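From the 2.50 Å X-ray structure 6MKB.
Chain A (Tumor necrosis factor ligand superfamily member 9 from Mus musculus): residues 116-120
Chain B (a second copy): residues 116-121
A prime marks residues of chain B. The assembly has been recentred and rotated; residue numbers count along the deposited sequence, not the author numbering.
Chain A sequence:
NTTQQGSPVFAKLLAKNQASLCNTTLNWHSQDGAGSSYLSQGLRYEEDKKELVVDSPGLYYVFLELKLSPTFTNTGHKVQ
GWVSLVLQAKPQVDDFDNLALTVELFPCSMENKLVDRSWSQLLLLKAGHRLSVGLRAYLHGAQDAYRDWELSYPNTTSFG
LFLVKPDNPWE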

# COMPACT_ATOMS: atom_id res chain seq x y z
N ASP A 116 0.66 2.58 10.65
CA ASP A 116 0.60 1.54 9.64
C ASP A 116 0.51 2.19 8.26
O ASP A 116 -0.55 2.63 7.85
N ARG A 117 1.64 2.24 7.55
CA ARG A 117 1.73 2.83 6.21
C ARG A 117 2.20 1.82 5.18
O ARG A 117 3.09 1.03 5.45
N SER A 118 1.59 1.87 3.98
CA SER A 118 1.91 1.01 2.85
C SER A 118 2.48 1.82 1.69
O SER A 118 2.18 3.01 1.56
N TRP A 119 3.30 1.17 0.86
CA TRP A 119 3.94 1.70 -0.33
C TRP A 119 3.95 0.64 -1.43
O TRP A 119 4.09 -0.54 -1.14
N SER A 120 3.87 1.05 -2.69
CA SER A 120 4.00 0.13 -3.81
C SER A 120 4.52 0.83 -5.05
O SER A 120 4.34 2.04 -5.19
N ASP B 116 -0.49 11.19 -0.17
CA ASP B 116 -0.41 9.95 -0.94
C ASP B 116 -0.32 8.78 0.03
O ASP B 116 0.75 8.50 0.54
N ARG B 117 -1.44 8.08 0.24
CA ARG B 117 -1.54 6.92 1.14
C ARG B 117 -1.97 5.66 0.39
O ARG B 117 -2.83 5.73 -0.48
N SER B 118 -1.37 4.53 0.74
CA SER B 118 -1.69 3.22 0.18
C SER B 118 -2.26 2.31 1.27
O SER B 118 -2.02 2.53 2.45
N TRP B 119 -3.03 1.30 0.85
CA TRP B 119 -3.68 0.31 1.69
C TRP B 119 -3.71 -1.02 0.95
O TRP B 119 -3.84 -1.05 -0.28
N SER B 120 -3.65 -2.13 1.69
CA SER B 120 -3.77 -3.46 1.07
C SER B 120 -4.32 -4.46 2.04
O SER B 120 -4.17 -4.30 3.26
N GLN B 121 -4.97 -5.50 1.50
CA GLN B 121 -5.48 -6.61 2.27
C GLN B 121 -5.56 -7.85 1.39
O GLN B 121 -5.98 -7.76 0.23

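Two copies of the same strand cross almost at right angles, 93° between their N-to-C directions, in a small, near-symmetric contact built from paired serines, stacked arginines and bridging waters, with no direct hydrogen bond between the stretches. The crossing point is Ser118 against Ser118′, whose CA atoms lie 5.0 Å apart. Both side chains point toward the other strand in the m rotamer, and Ser118 CB meets Ser118′ CB at 3.8 Å; Ser118 O also comes within 3.3 Å of Ser118′ CB. A side chain as short as serine suits this spot, since it lets the backbones approach closely while its hydroxyl remains available to solvent.

Water supplies the polar links. Water 3 donates to Ser118 O at 2.7 Å and accepts from Ser118′ N at 3.1 Å, joining one backbone to the other. Water 1 accepts from Ser120′ N at 3.0 Å and hydrogen-bonds with Ser118 OG at 3.2 Å, while water 2 is hydrogen-bonded to Ser118′ OG at 2.8 Å.

Arg117 and Arg117′ leave their backbones sideways, but their long side chains, both starting m, m, t, bring their ends together. The guanidinium groups lie flat on each other, centres 3.5 Å apart and planes at 11°, with Arg117 NH1 3.3 Å from Arg117′ NH1. These are like charges and two donors, so no hydrogen bond joins them; the flat, delocalised guanidinium nevertheless allows face-to-face packing and leaves its edges free for other partners.

Alternation along the strand turns Trp119 and Trp119′ away, both in the t rotamer, keeping their bulky indoles out of the crossing, although Trp119′ N lies 4.1 Å from Ser118 CB. Ser120 and Ser120′, both p, lie at the margin: Ser120′ OG is 4.4 Å from Ser118 OG, and both Ser120 hydroxyls find hydrogen bonds elsewhere in the structure.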

# COMPACT_ATOMS: atom_id res chain seq x y z
CB ASP A 116 -0.57 0.57 9.93
CG ASP A 116 -0.79 -0.55 8.91
OD1 ASP A 116 0.03 -0.67 7.97
OD2 ASP A 116 -1.77 -1.30 9.05
CB ARG A 117 2.69 4.03 6.20
CG ARG A 117 2.26 5.16 7.12
CD ARG A 117 1.30 6.14 6.51
NE ARG A 117 0.79 7.03 7.55
CZ ARG A 117 1.16 8.30 7.70
NH1 ARG A 117 2.00 8.86 6.83
NH2 ARG A 117 0.66 9.03 8.69
CB SER A 118 0.67 0.24 2.39
OG SER A 118 0.16 -0.57 3.44
CB TRP A 119 5.36 2.14 0.02
CG TRP A 119 6.24 2.57 -1.11
CD1 TRP A 119 6.50 3.86 -1.50
CD2 TRP A 119 7.07 1.73 -1.94
NE1 TRP A 119 7.43 3.86 -2.53
CE2 TRP A 119 7.79 2.57 -2.81
CE3 TRP A 119 7.26 0.33 -2.03
CZ2 TRP A 119 8.67 2.07 -3.78
CZ3 TRP A 119 8.16 -0.16 -2.97
CH2 TRP A 119 8.84 0.70 -3.84
CB SER A 120 2.68 -0.56 -4.14
OG SER A 120 1.68 0.34 -4.57
CB ASP B 116 0.76 9.99 -1.95
CG ASP B 116 1.01 8.72 -2.75
OD1 ASP B 116 0.20 7.78 -2.66
OD2 ASP B 116 2.03 8.67 -3.48
CB ARG B 117 -2.54 7.19 2.28
CG ARG B 117 -2.20 8.36 3.14
CD ARG B 117 -1.29 8.04 4.31
NE ARG B 117 -1.57 8.96 5.42
CZ ARG B 117 -0.96 10.13 5.61
NH1 ARG B 117 0.02 10.52 4.79
NH2 ARG B 117 -1.29 10.90 6.64
CB SER B 118 -0.45 2.58 -0.44
OG SER B 118 0.07 3.39 -1.47
CB TRP B 119 -5.11 0.78 2.01
CG TRP B 119 -6.01 -0.20 2.72
CD1 TRP B 119 -6.31 -0.22 4.05
CD2 TRP B 119 -6.83 -1.22 2.11
NE1 TRP B 119 -7.26 -1.20 4.30
CE2 TRP B 119 -7.60 -1.81 3.13
CE3 TRP B 119 -7.01 -1.67 0.78
CZ2 TRP B 119 -8.49 -2.85 2.89
CZ3 TRP B 119 -7.91 -2.70 0.53
CH2 TRP B 119 -8.63 -3.28 1.57
CB SER B 120 -2.45 -3.96 0.48
OG SER B 120 -1.44 -4.13 1.46
CB GLN B 121 -6.86 -6.29 2.87
CG GLN B 121 -7.14 -7.09 4.15
CD GLN B 121 -7.35 -6.15 5.31
OE1 GLN B 121 -6.39 -5.57 5.86
NE2 GLN B 121 -8.60 -5.95 5.68
O HOH W 1 -2.69 -1.52 4.47
O HOH W 2 1.82 5.41 -0.66
O HOH W 3 0.70 4.81 2.97